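Local structure of protein yciO (Escherichia coli, 1K7J) at residues T66-D71 with M140-L145; N96-L101 with K180-I185. The protein is of unknown function but probably binds double-stranded RNA. All coordinates share one frame; numbering follows the deposited sequence.

Interaction 1: T66-D71 with M140-L145. With SO4 (sulfate ion), chain B.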
loop_
_atom_site.group_PDB
_atom_site.type_symbol
_atom_site.label_atom_id
_atom_site.label_comp_id
_atom_site.label_asym_id
_atom_site.label_seq_id
_atom_site.Cartn_x
_atom_site.Cartn_y
_atom_site.Cartn_z
ATOM N N THR A 66 0.378 0.795 -5.987
ATOM C CA THR A 66 0.408 -0.382 -5.138
ATOM C C THR A 66 -1.011 -0.791 -4.792
ATOM O O THR A 66 -1.870 0.059 -4.574
ATOM C CB THR A 66 1.154 -0.109 -3.812
ATOM O OG1 THR A 66 2.523 0.208 -4.088
ATOM C CG2 THR A 66 1.101 -1.334 -2.900
ATOM N N LEU A 67 -1.265 -2.092 -4.792
ATOM C CA LEU A 67 -2.567 -2.585 -4.381
ATOM C C LEU A 67 -2.280 -3.271 -3.053
ATOM O O LEU A 67 -1.503 -4.227 -2.996
ATOM C CB LEU A 67 -3.146 -3.586 -5.384
ATOM C CG LEU A 67 -3.670 -3.015 -6.708
ATOM C CD1 LEU A 67 -4.318 -4.131 -7.509
ATOM C CD2 LEU A 67 -4.685 -1.905 -6.441
HETATM N N MSE A 68 -2.871 -2.744 -1.986
HETATM C CA MSE A 68 -2.698 -3.294 -0.645
HETATM C C MSE A 68 -3.725 -4.423 -0.543
HETATM O O MSE A 68 -4.933 -4.172 -0.531
HETATM C CB MSE A 68 -2.966 -2.194 0.391
HETATM C CG MSE A 68 -2.377 -2.428 1.776
HETATM SE SE MSE A 68 -0.417 -2.360 1.821
HETATM C CE MSE A 68 -0.107 -0.433 1.536
ATOM N N CYS A 69 -3.234 -5.662 -0.476
ATOM C CA CYS A 69 -4.091 -6.847 -0.444
ATOM C C CYS A 69 -4.160 -7.579 0.890
ATOM O O CYS A 69 -3.198 -7.607 1.653
ATOM C CB CYS A 69 -3.636 -7.834 -1.519
ATOM S SG CYS A 69 -3.613 -7.164 -3.195
ATOM N N ARG A 70 -5.304 -8.208 1.135
ATOM C CA ARG A 70 -5.543 -8.944 2.369
ATOM C C ARG A 70 -4.585 -10.116 2.561
ATOM O O ARG A 70 -4.036 -10.312 3.647
ATOM C CB ARG A 70 -6.982 -9.465 2.379
ATOM C CG ARG A 70 -7.384 -10.183 3.659
ATOM C CD ARG A 70 -7.577 -9.206 4.809
ATOM N NE ARG A 70 -7.933 -9.894 6.047
ATOM C CZ ARG A 70 -9.066 -10.564 6.232
ATOM N NH1 ARG A 70 -9.965 -10.636 5.260
ATOM N NH2 ARG A 70 -9.296 -11.179 7.387
ATOM N N ASP A 71 -4.382 -10.889 1.501
ATOM C CA ASP A 71 -3.525 -12.064 1.567
ATOM C C ASP A 71 -3.081 -12.482 0.171
ATOM O O ASP A 71 -3.407 -11.820 -0.811
ATOM C CB ASP A 71 -4.281 -13.215 2.234
ATOM C CG ASP A 71 -5.696 -13.375 1.698
ATOM O OD1 ASP A 71 -5.927 -13.077 0.505
ATOM O OD2 ASP A 71 -6.580 -13.811 2.467
HETATM N N MSE A 140 -6.905 -2.045 -1.536
HETATM C CA MSE A 140 -6.942 -0.602 -1.405
HETATM C C MSE A 140 -5.845 -0.047 -2.311
HETATM O O MSE A 140 -4.714 -0.523 -2.269
HETATM C CB MSE A 140 -6.677 -0.225 0.056
HETATM C CG MSE A 140 -6.678 1.253 0.365
HETATM SE SE MSE A 140 -7.361 1.586 2.151
HETATM C CE MSE A 140 -6.304 0.314 3.145
ATOM N N LEU A 141 -6.182 0.916 -3.164
ATOM C CA LEU A 141 -5.174 1.520 -4.027
ATOM C C LEU A 141 -4.297 2.315 -3.074
ATOM O O LEU A 141 -4.804 3.115 -2.283
ATOM C CB LEU A 141 -5.815 2.457 -5.049
ATOM C CG LEU A 141 -4.816 3.272 -5.876
ATOM C CD1 LEU A 141 -3.918 2.339 -6.683
ATOM C CD2 LEU A 141 -5.575 4.215 -6.792
ATOM N N SER A 142 -2.989 2.098 -3.138
ATOM C CA SER A 142 -2.089 2.775 -2.218
ATOM C C SER A 142 -0.721 3.098 -2.789
ATOM O O SER A 142 -0.411 2.787 -3.937
ATOM C CB SER A 142 -1.875 1.897 -0.978
ATOM O OG SER A 142 -3.098 1.436 -0.433
ATOM N N THR A 143 0.075 3.750 -1.949
ATOM C CA THR A 143 1.468 4.094 -2.224
ATOM C C THR A 143 2.061 4.321 -0.843
ATOM O O THR A 143 1.336 4.635 0.108
ATOM C CB THR A 143 1.662 5.408 -3.041
ATOM O OG1 THR A 143 1.327 6.541 -2.229
ATOM C CG2 THR A 143 0.816 5.400 -4.297
ATOM N N SER A 144 3.365 4.129 -0.704
ATOM C CA SER A 144 3.988 4.375 0.586
ATOM C C SER A 144 3.972 5.885 0.763
ATOM O O SER A 144 3.968 6.626 -0.220
ATOM C CB SER A 144 5.433 3.879 0.594
ATOM O OG SER A 144 5.492 2.475 0.435
ATOM N N LEU A 145 3.942 6.345 2.005
ATOM C CA LEU A 145 3.956 7.776 2.251
ATOM C C LEU A 145 5.387 8.197 2.549
ATOM O O LEU A 145 5.921 7.902 3.615
ATOM C CB LEU A 145 3.058 8.134 3.439
ATOM C CG LEU A 145 2.940 9.630 3.751
ATOM C CD1 LEU A 145 2.411 10.370 2.530
ATOM C CD2 LEU A 145 2.010 9.837 4.941
HETATM S S SO4 B . 6.096 2.743 -3.116
HETATM O O1 SO4 B . 6.208 1.806 -1.984
HETATM O O2 SO4 B . 5.060 3.750 -2.831
HETATM O O3 SO4 B . 7.389 3.424 -3.325
HETATM O O4 SO4 B . 5.733 1.992 -4.332
#
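Strands 66-68 and 140-144 pair antiparallel in the middle of the mixed sheet, close to the centre of the chain. Four backbone hydrogen bonds join them. Thr66 and Ser142 exchange two, the one from Ser142 N to Thr66 O being short at 2.7 Å and that from Thr66 N to Ser142 O clearly bent (135° at the hydrogen). Met68 and Met140 exchange the other two, with Met68 N pointing almost straight at Met140 O (174°). Both methionines are selenomethionine in this crystal. On the face carrying Thr66, Met68, Met140 and Ser142, the Met68 chain bends twice, its last turn (chi3 71°) setting CE 3.9 Å from Ser142 CB. Ser142 OG, 3.7 Å from Met68 CB, is hydrogen-bonded to Tyr32 OH. The other face carries the leucine pair, with Leu67 CD2 and Leu141 CD1 meeting at 4.3 Å. Past the paired residues, Ser144 holds a sulfate through its backbone N, bonded to O2, and its OG, 2.6 Å from O1. Strand 118-122 lines the other edge of 66-68, and strand 37-43 the other edge of 140-144, while Tyr32 of strand 30-34 touches both methionines. After 66-68 comes Asp71, N-cap of helix 72-78, its OD1 accepting from Glu74 N.

Interaction 2: N96-L101 with K180-I185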
loop_
_atom_site.group_PDB
_atom_site.type_symbol
_atom_site.label_atom_id
_atom_site.label_comp_id
_atom_site.label_asym_id
_atom_site.label_seq_id
_atom_site.Cartn_x
_atom_site.Cartn_y
_atom_site.Cartn_z
ATOM N N ASN A 96 6.619 -6.440 4.770
ATOM C CA ASN A 96 7.969 -6.102 4.310
ATOM C C ASN A 96 8.290 -6.047 2.823
ATOM O O ASN A 96 9.378 -5.600 2.456
ATOM C CB ASN A 96 8.982 -7.040 4.974
ATOM C CG ASN A 96 8.832 -7.087 6.479
ATOM O OD1 ASN A 96 8.343 -6.138 7.096
ATOM N ND2 ASN A 96 9.266 -8.186 7.083
ATOM N N TYR A 97 7.362 -6.476 1.975
ATOM C CA TYR A 97 7.612 -6.505 0.535
ATOM C C TYR A 97 6.500 -5.962 -0.347
ATOM O O TYR A 97 5.321 -6.004 0.006
ATOM C CB TYR A 97 7.831 -7.943 0.064
ATOM C CG TYR A 97 9.010 -8.671 0.647
ATOM C CD1 TYR A 97 10.295 -8.471 0.142
ATOM C CD2 TYR A 97 8.834 -9.610 1.661
ATOM C CE1 TYR A 97 11.377 -9.200 0.626
ATOM C CE2 TYR A 97 9.905 -10.341 2.156
ATOM C CZ TYR A 97 11.173 -10.135 1.630
ATOM O OH TYR A 97 12.225 -10.885 2.087
ATOM N N THR A 98 6.909 -5.475 -1.512
ATOM C CA THR A 98 5.997 -5.019 -2.550
ATOM C C THR A 98 6.494 -5.807 -3.758
ATOM O O THR A 98 7.682 -5.765 -4.088
ATOM C CB THR A 98 6.126 -3.522 -2.848
ATOM O OG1 THR A 98 5.708 -2.774 -1.704
ATOM C CG2 THR A 98 5.245 -3.145 -4.038
ATOM N N PHE A 99 5.599 -6.544 -4.400
ATOM C CA PHE A 99 5.983 -7.351 -5.550
ATOM C C PHE A 99 5.400 -6.771 -6.825
ATOM O O PHE A 99 4.190 -6.582 -6.925
ATOM C CB PHE A 99 5.487 -8.787 -5.359
ATOM C CG PHE A 99 6.020 -9.453 -4.119
ATOM C CD1 PHE A 99 7.360 -9.814 -4.031
ATOM C CD2 PHE A 99 5.179 -9.716 -3.037
ATOM C CE1 PHE A 99 7.862 -10.428 -2.882
ATOM C CE2 PHE A 99 5.671 -10.332 -1.884
ATOM C CZ PHE A 99 7.018 -10.687 -1.810
ATOM N N ILE A 100 6.254 -6.482 -7.799
ATOM C CA ILE A 100 5.770 -5.931 -9.058
ATOM C C ILE A 100 5.364 -7.073 -9.979
ATOM O O ILE A 100 6.171 -7.948 -10.298
ATOM C CB ILE A 100 6.841 -5.069 -9.759
ATOM C CG1 ILE A 100 7.360 -3.998 -8.796
ATOM C CG2 ILE A 100 6.251 -4.429 -11.011
ATOM C CD1 ILE A 100 6.279 -3.182 -8.129
ATOM N N LEU A 101 4.101 -7.055 -10.393
ATOM C CA LEU A 101 3.543 -8.078 -11.268
ATOM C C LEU A 101 2.598 -7.434 -12.274
ATOM O O LEU A 101 2.247 -6.262 -12.153
ATOM C CB LEU A 101 2.757 -9.099 -10.435
ATOM C CG LEU A 101 3.572 -9.954 -9.461
ATOM C CD1 LEU A 101 2.691 -10.412 -8.314
ATOM C CD2 LEU A 101 4.175 -11.139 -10.203
ATOM N N LYS A 180 11.904 2.734 7.258
ATOM C CA LYS A 180 12.429 1.936 6.157
ATOM C C LYS A 180 11.232 1.419 5.362
ATOM O O LYS A 180 10.324 0.810 5.923
ATOM C CB LYS A 180 13.256 0.761 6.690
ATOM C CG LYS A 180 13.930 -0.062 5.596
ATOM C CD LYS A 180 14.735 -1.223 6.164
ATOM C CE LYS A 180 15.927 -0.745 6.976
ATOM N NZ LYS A 180 16.710 -1.894 7.523
ATOM N N PRO A 181 11.211 1.665 4.045
ATOM C CA PRO A 181 10.099 1.210 3.203
ATOM C C PRO A 181 10.197 -0.279 2.892
ATOM O O PRO A 181 11.149 -0.946 3.301
ATOM C CB PRO A 181 10.249 2.072 1.957
ATOM C CG PRO A 181 11.742 2.165 1.825
ATOM C CD PRO A 181 12.181 2.445 3.254
ATOM N N THR A 182 9.205 -0.802 2.182
ATOM C CA THR A 182 9.220 -2.212 1.813
ATOM C C THR A 182 10.332 -2.485 0.810
ATOM O O THR A 182 10.819 -1.579 0.126
ATOM C CB THR A 182 7.918 -2.649 1.111
ATOM O OG1 THR A 182 7.737 -1.861 -0.071
ATOM C CG2 THR A 182 6.716 -2.495 2.023
ATOM N N THR A 183 10.741 -3.744 0.738
ATOM C CA THR A 183 11.724 -4.138 -0.251
ATOM C C THR A 183 10.851 -4.395 -1.470
ATOM O O THR A 183 9.837 -5.096 -1.380
ATOM C CB THR A 183 12.449 -5.418 0.169
ATOM O OG1 THR A 183 13.402 -5.090 1.186
ATOM C CG2 THR A 183 13.159 -6.063 -1.021
ATOM N N VAL A 184 11.218 -3.802 -2.599
ATOM C CA VAL A 184 10.438 -3.967 -3.816
ATOM C C VAL A 184 11.137 -4.942 -4.750
ATOM O O VAL A 184 12.291 -4.736 -5.127
ATOM C CB VAL A 184 10.243 -2.613 -4.533
ATOM C CG1 VAL A 184 9.395 -2.797 -5.784
ATOM C CG2 VAL A 184 9.582 -1.618 -3.588
ATOM N N ILE A 185 10.431 -6.010 -5.105
ATOM C CA ILE A 185 10.964 -7.033 -5.993
ATOM C C ILE A 185 10.094 -7.125 -7.238
ATOM O O ILE A 185 8.881 -7.286 -7.134
ATOM C CB ILE A 185 10.947 -8.430 -5.331
ATOM C CG1 ILE A 185 11.675 -8.402 -3.984
ATOM C CG2 ILE A 185 11.592 -9.452 -6.270
ATOM C CD1 ILE A 185 13.153 -8.100 -4.080
#
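Strands 97-101 and 183-185 run parallel, 19° apart in direction, and the hydrogen bonds zigzag between them: Thr183 N to Asn96 O, Thr98 N to Thr183 O, Ile185 N to Thr98 O and Ile100 N to Ile185 O, the last the shortest at 2.8 Å. The CA-H groups of Tyr97, Val184 and Phe99 add contacts to the carbonyl oxygens of Thr183, Thr98 and Ile185 respectively.

On one face, Tyr97 lies side by side with Thr183, both pointing the same way. Its CG stands anti to the carbonyl carbon (chi1 -62°), and ring atom CD1 comes 3.7 Å from Thr183 CB, while Thr183 O sits at the ring edge, near its plane. The tyrosine OH is bonded to Asp201 O, the Thr183 hydroxyl to Gly200 O, and Phe205 meets the Tyr97 ring edge-to-face. An alanine in place of Tyr97 would probably leave Thr183 CB and the Phe205 ring without their aromatic neighbour and Asp201 O without its hydroxyl partner. Further along this face Phe99 runs beside Ile185, with CD1 4.1 Å from Ile185 CB.

On the face of Thr98 and Val184, the Thr98 side chain is met at about a right angle by that of Thr182, just before the strand, and their OG1 atoms share a hydrogen bond of 2.8 Å in which either may be the donor. Thr182 OG1 is placed between its backbone N and carbonyl carbon (chi1 59°), turned to Thr98. Beyond it, Val184 CG2 lies 4.0 Å from Thr98 CB, and Ile100 CG1 reaches Val184 CG1 at 3.8 Å.

Strands 118-122 and 193-196 flank the pair, each antiparallel to its neighbour, leaving a parallel pair within the mixed sheet of a YrdC-like alpha/beta fold.

Overall arrangement
Both interactions belong to one sheet: strand 118-122 lies between 66-68 of interaction 1 and 97-102 of interaction 2, so the antiparallel and parallel pairs are separated by a single strand. Their centres are about 11 Å apart and their nearest atoms about 4 Å, without touching. Along the chain the segments alternate, 66-71, 96-101, 140-145, 180-185, so the connections of the two pairs cross. Arg122 of the intervening strand touches Thr66, Met68, Thr98 and Thr182, and bonds Ser144 OG. The sulfate held by Ser144, Arg57 and Arg196 lies about 4 Å from the Thr182 side chain; probably from the crystallisation liquor, it may mark an anion-binding pocket between the two contacts.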